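Local coordinates for protein putative secreted lipase (Streptomyces sp. W007, PDB 5H6B) that probably hydrolyses the ester bonds of triacylglycerols, as a thermostable secreted lipase of the alpha/beta-hydrolase class, at residues Ala50-Leu53 with Val54-Tyr58; Val203-Tyr206 with Arg207-Tyr210; Glu231-Ala234 with Ile235-Asp239; Ala249-Pro252 with Ala253-Thr256. All coordinates share one frame; numbering follows the deposited sequence.

Contact 1 of 4, residues Ala50-Leu53 with Val54-Tyr58; sequences APYL and VNRGY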
loop_
_atom_site.group_PDB
_atom_site.type_symbol
_atom_site.label_atom_id
_atom_site.label_comp_id
_atom_site.label_asym_id
_atom_site.label_seq_id
_atom_site.Cartn_x
_atom_site.Cartn_y
_atom_site.Cartn_z
ATOM N N ALA A 50 -0.899 -11.760 -1.996
ATOM C CA ALA A 50 -2.065 -12.293 -1.269
ATOM C C ALA A 50 -1.945 -13.787 -0.971
ATOM O O ALA A 50 -2.056 -14.165 0.193
ATOM C CB ALA A 50 -3.391 -11.961 -1.948
ATOM N N PRO A 51 -1.667 -14.631 -1.991
ATOM C CA PRO A 51 -1.351 -16.052 -1.686
ATOM C C PRO A 51 -0.154 -16.259 -0.752
ATOM O O PRO A 51 -0.161 -17.169 0.056
ATOM C CB PRO A 51 -1.008 -16.658 -3.057
ATOM C CG PRO A 51 -1.652 -15.766 -4.048
ATOM C CD PRO A 51 -1.694 -14.377 -3.440
ATOM N N TYR A 52 0.872 -15.427 -0.890
ATOM C CA TYR A 52 2.053 -15.496 -0.032
ATOM C C TYR A 52 1.689 -15.293 1.441
ATOM O O TYR A 52 2.216 -15.979 2.309
ATOM C CB TYR A 52 3.043 -14.442 -0.506
ATOM C CG TYR A 52 4.367 -14.350 0.200
ATOM C CD1 TYR A 52 4.490 -13.635 1.403
ATOM C CD2 TYR A 52 5.524 -14.908 -0.368
ATOM C CE1 TYR A 52 5.712 -13.516 2.037
ATOM C CE2 TYR A 52 6.753 -14.786 0.261
ATOM C CZ TYR A 52 6.840 -14.085 1.461
ATOM O OH TYR A 52 8.042 -13.967 2.091
ATOM N N LEU A 53 0.784 -14.358 1.711
ATOM C CA LEU A 53 0.297 -14.134 3.066
ATOM C C LEU A 53 -0.708 -15.190 3.504
ATOM O O LEU A 53 -0.701 -15.590 4.665
ATOM C CB LEU A 53 -0.310 -12.741 3.212
ATOM C CG LEU A 53 0.697 -11.604 3.051
ATOM C CD1 LEU A 53 -0.019 -10.270 3.205
ATOM C CD2 LEU A 53 1.843 -11.731 4.043
ATOM N N VAL A 54 -1.556 -15.650 2.588
ATOM C CA VAL A 54 -2.491 -16.734 2.895
ATOM C C VAL A 54 -1.736 -17.990 3.344
ATOM O O VAL A 54 -2.162 -18.659 4.283
ATOM C CB VAL A 54 -3.432 -17.033 1.705
ATOM C CG1 VAL A 54 -4.205 -18.337 1.901
ATOM C CG2 VAL A 54 -4.412 -15.883 1.525
ATOM N N ASN A 55 -0.600 -18.275 2.709
ATOM C CA ASN A 55 0.232 -19.437 3.065
ATOM C C ASN A 55 0.974 -19.300 4.389
ATOM O O ASN A 55 1.493 -20.288 4.887
ATOM C CB ASN A 55 1.273 -19.729 1.973
ATOM C CG ASN A 55 0.646 -20.083 0.635
ATOM O OD1 ASN A 55 -0.523 -20.474 0.553
ATOM N ND2 ASN A 55 1.423 -19.929 -0.427
ATOM N N ARG A 56 1.067 -18.081 4.916
ATOM C CA ARG A 56 1.578 -17.824 6.256
ATOM C C ARG A 56 0.459 -17.629 7.298
ATOM O O ARG A 56 0.725 -17.213 8.424
ATOM C CB ARG A 56 2.532 -16.630 6.200
ATOM C CG ARG A 56 3.804 -16.971 5.436
ATOM C CD ARG A 56 4.545 -15.759 4.910
ATOM N NE ARG A 56 5.855 -16.162 4.394
ATOM C CZ ARG A 56 6.083 -16.769 3.227
ATOM N NH1 ARG A 56 5.091 -17.051 2.371
ATOM N NH2 ARG A 56 7.331 -17.093 2.906
ATOM N N GLY A 57 -0.785 -17.941 6.917
ATOM C CA GLY A 57 -1.912 -18.048 7.844
ATOM C C GLY A 57 -2.724 -16.800 8.131
ATOM O O GLY A 57 -3.422 -16.754 9.132
ATOM N N TYR A 58 -2.647 -15.796 7.262
ATOM C CA TYR A 58 -3.425 -14.566 7.428
ATOM C C TYR A 58 -4.758 -14.660 6.695
ATOM O O TYR A 58 -4.850 -15.295 5.631
ATOM C CB TYR A 58 -2.651 -13.350 6.880
ATOM C CG TYR A 58 -1.386 -12.996 7.648
ATOM C CD1 TYR A 58 -0.171 -13.621 7.354
ATOM C CD2 TYR A 58 -1.401 -12.030 8.655
ATOM C CE1 TYR A 58 0.986 -13.302 8.042
ATOM C CE2 TYR A 58 -0.244 -11.713 9.360
ATOM C CZ TYR A 58 0.942 -12.344 9.041
ATOM O OH TYR A 58 2.089 -12.036 9.716
#

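Contact 2 of 4, residues Val203-Tyr206 with Arg207-Tyr210; sequences VTPY and RTQY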
loop_
_atom_site.group_PDB
_atom_site.type_symbol
_atom_site.label_atom_id
_atom_site.label_comp_id
_atom_site.label_asym_id
_atom_site.label_seq_id
_atom_site.Cartn_x
_atom_site.Cartn_y
_atom_site.Cartn_z
ATOM N N VAL A 203 8.755 7.761 -8.360
ATOM C CA VAL A 203 8.620 8.553 -7.134
ATOM C C VAL A 203 10.029 8.869 -6.686
ATOM O O VAL A 203 10.657 8.071 -5.977
ATOM C CB VAL A 203 7.910 7.763 -6.016
ATOM C CG1 VAL A 203 7.783 8.617 -4.764
ATOM C CG2 VAL A 203 6.554 7.255 -6.482
ATOM N N THR A 204 10.526 10.014 -7.142
ATOM C CA THR A 204 11.887 10.439 -6.881
ATOM C C THR A 204 11.911 11.846 -6.255
ATOM O O THR A 204 10.968 12.624 -6.445
ATOM C CB THR A 204 12.739 10.444 -8.160
ATOM O OG1 THR A 204 12.142 11.308 -9.128
ATOM C CG2 THR A 204 12.873 9.040 -8.728
ATOM N N PRO A 205 12.953 12.167 -5.483
ATOM C CA PRO A 205 13.972 11.205 -5.027
ATOM C C PRO A 205 13.314 10.167 -4.114
ATOM O O PRO A 205 12.338 10.486 -3.428
ATOM C CB PRO A 205 14.979 12.081 -4.268
ATOM C CG PRO A 205 14.664 13.496 -4.668
ATOM C CD PRO A 205 13.193 13.515 -4.938
ATOM N N TYR A 206 13.798 8.928 -4.158
ATOM C CA TYR A 206 13.092 7.811 -3.495
ATOM C C TYR A 206 12.952 7.985 -1.976
ATOM O O TYR A 206 12.026 7.442 -1.378
ATOM C CB TYR A 206 13.747 6.468 -3.830
ATOM C CG TYR A 206 15.013 6.195 -3.079
ATOM C CD1 TYR A 206 14.967 5.595 -1.819
ATOM C CD2 TYR A 206 16.269 6.541 -3.609
ATOM C CE1 TYR A 206 16.120 5.355 -1.091
ATOM C CE2 TYR A 206 17.437 6.269 -2.896
ATOM C CZ TYR A 206 17.346 5.676 -1.633
ATOM O OH TYR A 206 18.462 5.391 -0.881
ATOM N N ARG A 207 13.884 8.726 -1.371
ATOM C CA ARG A 207 13.828 9.114 0.054
ATOM C C ARG A 207 12.550 9.831 0.495
ATOM O O ARG A 207 12.145 9.678 1.633
ATOM C CB ARG A 207 15.055 9.970 0.433
ATOM C CG ARG A 207 16.322 9.141 0.536
ATOM C CD ARG A 207 17.463 9.911 1.176
ATOM N NE ARG A 207 18.496 9.015 1.707
ATOM C CZ ARG A 207 19.509 8.490 1.004
ATOM N NH1 ARG A 207 19.670 8.740 -0.304
ATOM N NH2 ARG A 207 20.387 7.696 1.621
ATOM N N THR A 208 11.900 10.561 -0.407
ATOM C CA THR A 208 10.603 11.171 -0.103
ATOM C C THR A 208 9.482 10.144 0.160
ATOM O O THR A 208 8.399 10.511 0.629
ATOM C CB THR A 208 10.116 12.108 -1.231
ATOM O OG1 THR A 208 9.969 11.368 -2.455
ATOM C CG2 THR A 208 11.084 13.282 -1.440
ATOM N N GLN A 209 9.734 8.872 -0.141
ATOM C CA GLN A 209 8.800 7.798 0.190
ATOM C C GLN A 209 8.817 7.501 1.687
ATOM O O GLN A 209 7.806 7.097 2.251
ATOM C CB GLN A 209 9.138 6.532 -0.587
ATOM C CG GLN A 209 9.130 6.725 -2.098
ATOM C CD GLN A 209 9.629 5.504 -2.821
ATOM O OE1 GLN A 209 9.549 4.386 -2.308
ATOM N NE2 GLN A 209 10.169 5.706 -4.014
ATOM N N TYR A 210 9.981 7.706 2.313
ATOM C CA TYR A 210 10.170 7.450 3.739
ATOM C C TYR A 210 9.302 8.339 4.617
ATOM O O TYR A 210 9.061 9.494 4.291
ATOM C CB TYR A 210 11.630 7.652 4.154
ATOM C CG TYR A 210 12.627 6.671 3.601
ATOM C CD1 TYR A 210 12.266 5.357 3.260
ATOM C CD2 TYR A 210 13.972 7.038 3.469
ATOM C CE1 TYR A 210 13.212 4.473 2.771
ATOM C CE2 TYR A 210 14.924 6.154 2.984
ATOM C CZ TYR A 210 14.529 4.872 2.643
ATOM O OH TYR A 210 15.441 3.984 2.152
#

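Contact 3 of 4, residues Glu231-Ala234 with Ile235-Asp239; sequences EHVA and IGTID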
loop_
_atom_site.group_PDB
_atom_site.type_symbol
_atom_site.label_atom_id
_atom_site.label_comp_id
_atom_site.label_asym_id
_atom_site.label_seq_id
_atom_site.Cartn_x
_atom_site.Cartn_y
_atom_site.Cartn_z
ATOM N N GLU A 231 12.334 -2.049 -9.734
ATOM C CA GLU A 231 11.876 -0.671 -9.845
ATOM C C GLU A 231 10.469 -0.556 -9.214
ATOM O O GLU A 231 10.054 -1.427 -8.444
ATOM C CB GLU A 231 11.983 -0.163 -11.300
ATOM C CG GLU A 231 11.344 -1.027 -12.394
ATOM C CD GLU A 231 9.875 -1.310 -12.153
ATOM O OE1 GLU A 231 9.543 -2.453 -11.738
ATOM O OE2 GLU A 231 9.046 -0.387 -12.346
ATOM N N HIS A 232 9.753 0.514 -9.528
ATOM C CA HIS A 232 8.550 0.888 -8.807
ATOM C C HIS A 232 7.430 -0.166 -8.883
ATOM O O HIS A 232 6.775 -0.454 -7.873
ATOM C CB HIS A 232 8.056 2.237 -9.318
ATOM C CG HIS A 232 6.882 2.775 -8.572
ATOM N ND1 HIS A 232 6.997 3.437 -7.368
ATOM C CD2 HIS A 232 5.560 2.766 -8.872
ATOM C CE1 HIS A 232 5.798 3.795 -6.947
ATOM N NE2 HIS A 232 4.910 3.410 -7.847
ATOM N N VAL A 233 7.219 -0.737 -10.062
ATOM C CA VAL A 233 6.112 -1.656 -10.239
ATOM C C VAL A 233 6.441 -3.028 -9.662
ATOM O O VAL A 233 5.645 -3.583 -8.913
ATOM C CB VAL A 233 5.654 -1.714 -11.726
ATOM C CG1 VAL A 233 4.575 -2.779 -11.936
ATOM C CG2 VAL A 233 5.114 -0.340 -12.129
ATOM N N ALA A 234 7.623 -3.529 -9.997
ATOM C CA ALA A 234 8.071 -4.844 -9.587
ATOM C C ALA A 234 8.063 -5.030 -8.080
ATOM O O ALA A 234 7.598 -6.066 -7.595
ATOM C CB ALA A 234 9.467 -5.123 -10.134
ATOM N N ILE A 235 8.553 -4.025 -7.352
ATOM C CA ILE A 235 8.691 -4.122 -5.894
ATOM C C ILE A 235 7.351 -4.411 -5.192
ATOM O O ILE A 235 7.322 -5.156 -4.222
ATOM C CB ILE A 235 9.406 -2.883 -5.286
ATOM C CG1 ILE A 235 9.836 -3.137 -3.826
ATOM C CG2 ILE A 235 8.550 -1.631 -5.357
ATOM C CD1 ILE A 235 10.567 -1.953 -3.215
ATOM N N GLY A 236 6.251 -3.856 -5.690
ATOM C CA GLY A 236 4.940 -4.113 -5.086
ATOM C C GLY A 236 4.076 -5.196 -5.697
ATOM O O GLY A 236 2.971 -5.445 -5.214
ATOM N N THR A 237 4.567 -5.842 -6.745
ATOM C CA THR A 237 3.798 -6.859 -7.478
ATOM C C THR A 237 4.423 -8.257 -7.382
ATOM O O THR A 237 3.737 -9.199 -7.020
ATOM C CB THR A 237 3.610 -6.442 -8.971
ATOM O OG1 THR A 237 4.860 -6.054 -9.536
ATOM C CG2 THR A 237 2.674 -5.280 -9.085
ATOM N N ILE A 238 5.718 -8.381 -7.677
ATOM C CA ILE A 238 6.384 -9.692 -7.823
ATOM C C ILE A 238 7.592 -9.965 -6.914
ATOM O O ILE A 238 8.125 -11.072 -6.899
ATOM C CB ILE A 238 6.863 -9.881 -9.272
ATOM C CG1 ILE A 238 7.873 -8.803 -9.666
ATOM C CG2 ILE A 238 5.672 -9.863 -10.228
ATOM C CD1 ILE A 238 8.632 -9.146 -10.927
ATOM N N ASP A 239 8.037 -8.966 -6.165
ATOM C CA ASP A 239 9.280 -9.074 -5.434
ATOM C C ASP A 239 9.069 -9.788 -4.073
ATOM O O ASP A 239 8.546 -9.202 -3.142
ATOM C CB ASP A 239 9.860 -7.665 -5.276
ATOM C CG ASP A 239 11.277 -7.682 -4.800
ATOM O OD1 ASP A 239 11.576 -8.556 -3.965
ATOM O OD2 ASP A 239 12.082 -6.844 -5.261
#

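Contact 4 of 4, residues Ala249-Pro252 with Ala253-Thr256; sequences ALDP and ARAT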
loop_
_atom_site.group_PDB
_atom_site.type_symbol
_atom_site.label_atom_id
_atom_site.label_comp_id
_atom_site.label_asym_id
_atom_site.label_seq_id
_atom_site.Cartn_x
_atom_site.Cartn_y
_atom_site.Cartn_z
ATOM N N ALA A 249 7.142 -7.283 9.082
ATOM C CA ALA A 249 6.395 -6.171 9.679
ATOM C C ALA A 249 5.011 -6.598 10.195
ATOM O O ALA A 249 4.532 -6.071 11.197
ATOM C CB ALA A 249 6.254 -5.029 8.693
ATOM N N LEU A 250 4.367 -7.548 9.527
ATOM C CA LEU A 250 3.045 -8.011 9.980
ATOM C C LEU A 250 3.088 -8.915 11.227
ATOM O O LEU A 250 2.061 -9.118 11.871
ATOM C CB LEU A 250 2.310 -8.728 8.846
ATOM C CG LEU A 250 1.889 -7.876 7.644
ATOM C CD1 LEU A 250 1.332 -8.771 6.544
ATOM C CD2 LEU A 250 0.877 -6.811 8.026
ATOM N N ASP A 251 4.256 -9.475 11.541
ATOM C CA ASP A 251 4.442 -10.316 12.733
ATOM C C ASP A 251 5.888 -10.159 13.273
ATOM O O ASP A 251 6.721 -11.064 13.124
ATOM C CB ASP A 251 4.118 -11.763 12.368
ATOM C CG ASP A 251 4.292 -12.721 13.524
ATOM O OD1 ASP A 251 4.322 -12.291 14.695
ATOM O OD2 ASP A 251 4.399 -13.923 13.241
ATOM N N PRO A 252 6.193 -8.992 13.876
ATOM C CA PRO A 252 7.569 -8.690 14.314
ATOM C C PRO A 252 8.172 -9.699 15.313
ATOM O O PRO A 252 9.400 -9.885 15.316
ATOM C CB PRO A 252 7.451 -7.292 14.935
ATOM C CG PRO A 252 6.182 -6.717 14.389
ATOM C CD PRO A 252 5.268 -7.875 14.157
ATOM N N ALA A 253 7.317 -10.359 16.103
ATOM C CA ALA A 253 7.736 -11.433 17.012
ATOM C C ALA A 253 8.464 -12.592 16.310
ATOM O O ALA A 253 9.445 -13.096 16.839
ATOM C CB ALA A 253 6.536 -11.954 17.796
ATOM N N ARG A 254 8.007 -12.999 15.122
ATOM C CA ARG A 254 8.642 -14.111 14.379
ATOM C C ARG A 254 9.438 -13.672 13.134
ATOM O O ARG A 254 9.760 -14.508 12.283
ATOM C CB ARG A 254 7.595 -15.185 14.030
ATOM C CG ARG A 254 7.351 -16.217 15.136
ATOM C CD ARG A 254 5.888 -16.622 15.223
ATOM N NE ARG A 254 5.096 -15.609 15.934
ATOM C CZ ARG A 254 3.770 -15.426 15.833
ATOM N NH1 ARG A 254 3.007 -16.175 15.030
ATOM N NH2 ARG A 254 3.190 -14.457 16.540
ATOM N N ALA A 255 9.791 -12.385 13.046
ATOM C CA ALA A 255 10.576 -11.866 11.914
ATOM C C ALA A 255 11.955 -12.508 11.861
ATOM O O ALA A 255 12.528 -12.824 12.899
ATOM C CB ALA A 255 10.722 -10.336 11.975
ATOM N N THR A 256 12.465 -12.708 10.646
ATOM C CA THR A 256 13.837 -13.185 10.406
ATOM C C THR A 256 14.464 -12.301 9.326
ATOM O O THR A 256 13.758 -11.817 8.436
ATOM C CB THR A 256 13.867 -14.665 9.967
ATOM O OG1 THR A 256 13.160 -14.825 8.726
ATOM C CG2 THR A 256 13.216 -15.553 11.031
#

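Contact 1 of 4, residues Ala50-Leu53 with Val54-Tyr58
The guanidinium of Arg-56 lies flat over one face of the Tyr-52 ring, the two planes only 6° apart and Arg-56 CZ 3.5 Å from the ring centroid, a stacked cation-pi pair. NH1 sits above the middle of the ring while NH2 reaches out toward the phenol end. At its edge the same guanidinium gives a hydrogen bond from Arg-56 NH1 to Tyr-52 O, 3.1 Å, nearly in its own plane. One residue thus supplies both the aromatic face and the acceptor that fixes the rotation of the cation. With CG anti to the backbone N (chi1 -178°), the Tyr-52 side chain stands out from the helix, and the extended arginine chain crosses over to meet it. The Tyr-58 ring has Leu-53 O in plane at its edge, 3.4 Å from Tyr-58 CD1, and the same carbonyl accepts from Tyr-58 N at 3.3 Å. Leu-53 CB packs loosely against Tyr-58 CD1. Farther back, the helical bonds Val-54 N to Ala-50 O and Asn-55 N to Pro-51 O, each 2.9 Å, finish the helix. With Gly-57 at positive phi as C-prime residue and its N bonded to Val-54 O, the ending is a Schellman motif, which leads helix 49-54 into strand 59-63.

Contact 2 of 4, residues Val203-Tyr206 with Arg207-Tyr210
The backbone passes through a cis peptide bond before Pro-205 and then winds into a short 3-10 turn, in which Thr-208 N bonds to Pro-205 O and Gln-209 N to Tyr-206 O, the latter 3.0 Å. Pro-205 O is gripped twice by one residue: besides Thr-208 N, which approaches from above the carbonyl plane, Thr-208 OG1 donates to it at 2.7 Å, almost in line with the C=O bond. That hydroxyl reaches back because chi1 of 60° sets OG1 between the backbone N and the carbonyl carbon. Gln-209 NE2 donates to Val-203 O at 3.1 Å, lying in the carbonyl plane on a lone pair, with the acceptor in the plane of the amide. Gln-209 CG rests 3.5 Å from Val-203 CG1. Tyr-206 lies side by side with both Arg-207 and Tyr-210. Arg-207 CG lies over the rim of one ring face, and Tyr-206 OH sits above the guanidinium with the planes 39° apart. Tyr-210 OH meets the ring edge in plane, 3.6 Å from Tyr-206 CE1. Asp-200 takes a bond from Val-203 N and a weak one from Gln-209 NE2, so the turn is second-shell structure beside the probable acid of a Ser-His-Asp triad in this alpha/beta-hydrolase.

Contact 3 of 4, residues Glu231-Ala234 with Ile235-Asp239
Backbone bonds across the contact run from Ile-235 N to Glu-231 O, 3.2 Å, and then gather on Ala-234 O. This carbonyl accepts from Ile-238 N at 3.0 Å, in its plane, and from Thr-237 N, which stands well above that plane; a weak bond from Asp-239 N adds a third. Side-chain bonds to the backbone hold both ends of the short helix. Glu-231 folds back as N-cap: Glu-231 OE1 takes Ala-234 N on its syn side at 2.8 Å, and OE2 takes Val-233 N at 2.9 Å from above the carboxylate plane. Thr-237 OG1 donates to Val-233 O at 2.7 Å, a return allowed by its chi1 of 49°. The apolar pair is Ala-234 CB with Ile-238 CG1, 4.0 Å apart. Separately, the methyl Ile-235 CG2 rests against a backbone carbonyl oxygen, 3.3 Å from His-232 O. His-232 plays no part in the side-chain contacts across the two halves; its NE2 is bonded to Ser-109 OG and its ND1 to Asp-200 OD2, consistent with a catalytic Ser-His-Asp triad. Capped by Glu-231, the short, weakly bonded helix 232-237 follows the loop after helix 221-224, and Ile-235 packs on Leu-221 of helix 221-224. At the other end Asp-239, held through OD2 by Ser-230 OG, uses OD1 to cap Ala-242 N and so starts helix 240-250.

Contact 4 of 4, residues Ala249-Pro252 with Ala253-Thr256
From Asp-251 to Ala-255 the backbone makes a tight reversal just beyond the end of helix 240-250. Arg-254 N bonds to Asp-251 O, 3.1 Å, at a bent angle of 140° and from above the carbonyl plane. One residue on, Ala-255 N gives Pro-252 O a weak bond of 3.4 Å. Both bonds join residues three apart, and the angles of Pro-252 and Ala-253 are helical, whereas Asp-251 leaves the helical region and separates this turn from the helix before it. In the fold the turn belongs to the C-terminal tail that follows the last helix of the alpha/beta-hydrolase core: Leu-250 is buried against Asp-104 and Val-106 of strand 103-108, while the residues that bend the chain lie toward the surface. Asp-251 and Arg-254 close the turn with their charges. CG of the aspartate is anti to its own N (chi1 179°), an orientation that carries the carboxylate across to the arginine. Asp-251 OD2 stands 3.1 Å from Arg-254 CZ, over the centre of one guanidinium face, and Asp-251 OD1 lies 3.1 Å from Arg-254 NH2. The two planes are 75° apart and OD1 is well out of the guanidinium plane, so this salt bridge rests on charge alone, with no N-H directed at the oxygen. The arginine chain is bent at chi2 and chi3, which folds its end back over the carboxylate, and Arg-254 CB also comes within 3.5 Å of Asp-251 OD2. Ala-253 CB, 3.8 Å from Asp-251 OD1, packs beside the same group. Both charged side chains also touch His-28, and Arg-254 NH1 makes a weak hydrogen bond to Ala-27 O.

How the contacts relate
All four contacts are local turns or helix ends, set at different depths. Contact 4 is a surface contact, whereas contacts 1, 2 and 3 are partly buried. Contacts 1 and 4 touch where Tyr-58 OH meets Leu-250 and Asp-251, and Leu-53 packs on Leu-250, joining the ends of helices 49-54 and 240-250. Contacts 2 and 3 meet through Val-203 and His-232 beside the probable active site; contacts 1 and 2 lie on opposite sides of the chain's centre, about 29 Å between centres. Arginine stacking or charge pairing carries contacts 1 and 4; in contact 2 the arginine is secondary to hydroxyl and amide bonds, which, as in contact 3, probably help to hold the backbone beside the likely catalytic site.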